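Local coordinates for protein ABC-type phosphate transport system, periplasmic component (Lactobacillus brevis, PDB 4ECF) that probably binds phosphate outside the membrane and hands it to a PstSACB-type ABC importer, as the solute-binding component of that system, at residues A[23-28]-A[32-37]. Residues are numbered along the deposited sequence; the frame is centred on the assembly and turned at random.
Sequences EQYTGE and TFINVQ
Tyr25 and Thr26, on the last turns of helix 15-28, pack against Thr32 and Ile34 at the start of strand 32-39, a small van der Waals contact between methyls, a ring and a hydroxyl just across the turn that links the two elements. The short axes run almost antiparallel, at 169°, and approach to 7.6 Å, burying 232 Å² in all. Thr26 meets the strand through its methyl: CG2 lies anti to the carbonyl carbon, with OG1 turned back toward the helix (chi1 60°), and reaches to 3.3 Å from Thr32 O and 3.8 Å from Ile34 CG1, touching backbone and side chain alike. Thr32 presents its hydroxyl to the helix, OG1 lying 3.4 Å from Thr26 CA; that oxygen is hydrogen-bonded to the carbonyl of His29, which ties the strand's first residue to the turn. Thr32 OG1 also sits at the edge of the Tyr25 ring, near its plane, 3.9 Å from Tyr25 CD1. The same Tyr25 CD1 is met obliquely by the end of Ile34, whose CD1 comes to 3.9 Å. Elsewhere the Tyr25 ring stacks with His29 and meets Tyr226 edge-to-face, while Ile34 also touches Phe223 of helix 218-228. With an alanine in place of Tyr25, Ile34 CD1 would probably lose its aromatic neighbour, and His29 and Tyr226 their ring partner. A water bridges the two backbones, lying 2.8 Å from Thr26 O and accepting from Thr32 N. Along its edge the strand pairs in parallel with strand 4-10, making this the helix-to-second-strand packing of a beta-alpha-beta crossover, a unit characteristic of the alpha/beta lobes of periplasmic binding proteins.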
loop_
_atom_site.group_PDB
_atom_site.type_symbol
_atom_site.label_atom_id
_atom_site.label_comp_id
_atom_site.label_asym_id
_atom_site.label_seq_id
_atom_site.Cartn_x
_atom_site.Cartn_y
_atom_site.Cartn_z
ATOM N N GLU A 23 7.277 -17.739 -2.063
ATOM C CA GLU A 23 7.527 -18.815 -3.030
ATOM C C GLU A 23 9.023 -19.016 -3.224
ATOM O O GLU A 23 9.512 -20.138 -3.368
ATOM C CB GLU A 23 6.850 -18.511 -4.394
ATOM C CG GLU A 23 6.892 -19.703 -5.365
ATOM C CD GLU A 23 8.233 -19.876 -6.096
ATOM O OE1 GLU A 23 8.901 -18.843 -6.350
ATOM O OE2 GLU A 23 8.636 -21.042 -6.407
ATOM N N GLN A 24 9.765 -17.924 -3.227
ATOM C CA GLN A 24 11.196 -18.043 -3.347
ATOM C C GLN A 24 11.788 -18.781 -2.135
ATOM O O GLN A 24 12.586 -19.690 -2.302
ATOM C CB GLN A 24 11.824 -16.675 -3.576
ATOM C CG GLN A 24 13.281 -16.773 -4.010
ATOM C CD GLN A 24 13.826 -15.457 -4.469
ATOM O OE1 GLN A 24 14.632 -14.831 -3.760
ATOM N NE2 GLN A 24 13.403 -15.027 -5.647
ATOM N N TYR A 25 11.356 -18.405 -0.933
ATOM C CA TYR A 25 11.822 -19.046 0.288
ATOM C C TYR A 25 11.518 -20.549 0.263
ATOM O O TYR A 25 12.379 -21.383 0.507
ATOM C CB TYR A 25 11.133 -18.409 1.509
ATOM C CG TYR A 25 11.718 -18.951 2.789
ATOM C CD1 TYR A 25 11.294 -20.160 3.335
ATOM C CD2 TYR A 25 12.775 -18.322 3.402
ATOM C CE1 TYR A 25 11.881 -20.686 4.478
ATOM C CE2 TYR A 25 13.347 -18.842 4.545
ATOM C CZ TYR A 25 12.911 -20.028 5.073
ATOM O OH TYR A 25 13.512 -20.571 6.222
ATOM N N THR A 26 10.283 -20.903 -0.079
ATOM C CA THR A 26 9.892 -22.321 -0.012
ATOM C C THR A 26 10.610 -23.182 -1.061
ATOM O O THR A 26 10.885 -24.372 -0.830
ATOM C CB THR A 26 8.380 -22.566 -0.068
ATOM O OG1 THR A 26 7.805 -22.084 -1.266
ATOM C CG2 THR A 26 7.667 -21.955 1.184
ATOM N N GLY A 27 10.930 -22.593 -2.212
ATOM C CA GLY A 27 11.687 -23.330 -3.235
ATOM C C GLY A 27 13.143 -23.499 -2.855
ATOM O O GLY A 27 13.834 -24.342 -3.406
ATOM N N GLU A 28 13.625 -22.672 -1.934
ATOM C CA GLU A 28 15.016 -22.762 -1.429
ATOM C C GLU A 28 15.162 -23.541 -0.104
ATOM O O GLU A 28 16.279 -23.833 0.317
ATOM C CB GLU A 28 15.564 -21.324 -1.259
ATOM C CG GLU A 28 15.778 -20.632 -2.606
ATOM C CD GLU A 28 16.067 -19.134 -2.523
ATOM O OE1 GLU A 28 16.307 -18.652 -1.418
ATOM O OE2 GLU A 28 16.095 -18.454 -3.574
ATOM N N THR A 32 8.990 -26.653 3.566
ATOM C CA THR A 32 8.376 -25.452 4.095
ATOM C C THR A 32 7.194 -24.991 3.233
ATOM O O THR A 32 7.194 -25.142 2.045
ATOM C CB THR A 32 9.376 -24.302 4.311
ATOM O OG1 THR A 32 9.896 -23.843 3.057
ATOM C CG2 THR A 32 10.476 -24.699 5.295
ATOM N N PHE A 33 6.224 -24.347 3.878
ATOM C CA PHE A 33 4.997 -23.895 3.242
ATOM C C PHE A 33 4.620 -22.548 3.816
ATOM O O PHE A 33 4.578 -22.390 5.032
ATOM C CB PHE A 33 3.853 -24.879 3.525
ATOM C CG PHE A 33 4.130 -26.262 3.028
ATOM C CD1 PHE A 33 4.848 -27.152 3.824
ATOM C CD2 PHE A 33 3.744 -26.650 1.749
ATOM C CE1 PHE A 33 5.156 -28.437 3.362
ATOM C CE2 PHE A 33 4.041 -27.937 1.286
ATOM C CZ PHE A 33 4.746 -28.819 2.094
ATOM N N ILE A 34 4.378 -21.566 2.947
ATOM C CA ILE A 34 4.008 -20.235 3.383
ATOM C C ILE A 34 2.752 -19.846 2.629
ATOM O O ILE A 34 2.779 -19.643 1.410
ATOM C CB ILE A 34 5.150 -19.206 3.141
ATOM C CG1 ILE A 34 6.419 -19.676 3.903
ATOM C CG2 ILE A 34 4.708 -17.792 3.540
ATOM C CD1 ILE A 34 7.630 -18.826 3.584
ATOM N N ASN A 35 1.672 -19.665 3.387
ATOM C CA ASN A 35 0.363 -19.358 2.838
ATOM C C ASN A 35 0.138 -17.882 3.011
ATOM O O ASN A 35 0.328 -17.366 4.085
ATOM C CB ASN A 35 -0.679 -20.122 3.614
ATOM C CG ASN A 35 -0.478 -21.600 3.513
ATOM O OD1 ASN A 35 -0.688 -22.178 2.460
ATOM N ND2 ASN A 35 -0.001 -22.214 4.597
ATOM N N VAL A 36 -0.256 -17.193 1.941
ATOM C CA VAL A 36 -0.408 -15.734 1.980
ATOM C C VAL A 36 -1.831 -15.403 1.544
ATOM O O VAL A 36 -2.346 -15.957 0.550
ATOM C CB VAL A 36 0.600 -15.042 1.033
ATOM C CG1 VAL A 36 0.549 -13.547 1.229
ATOM C CG2 VAL A 36 2.023 -15.535 1.297
ATOM N N GLN A 37 -2.479 -14.551 2.315
ATOM C CA GLN A 37 -3.797 -14.034 1.941
ATOM C C GLN A 37 -3.794 -12.516 1.965
ATOM O O GLN A 37 -2.949 -11.878 2.588
ATOM C CB GLN A 37 -4.869 -14.480 2.940
ATOM C CG GLN A 37 -5.023 -15.988 3.103
ATOM C CD GLN A 37 -6.013 -16.379 4.206
ATOM O OE1 GLN A 37 -6.821 -15.554 4.698
ATOM N NE2 GLN A 37 -5.986 -17.648 4.575
HETATM O O HOH W 1 9.230 -26.220 0.487
#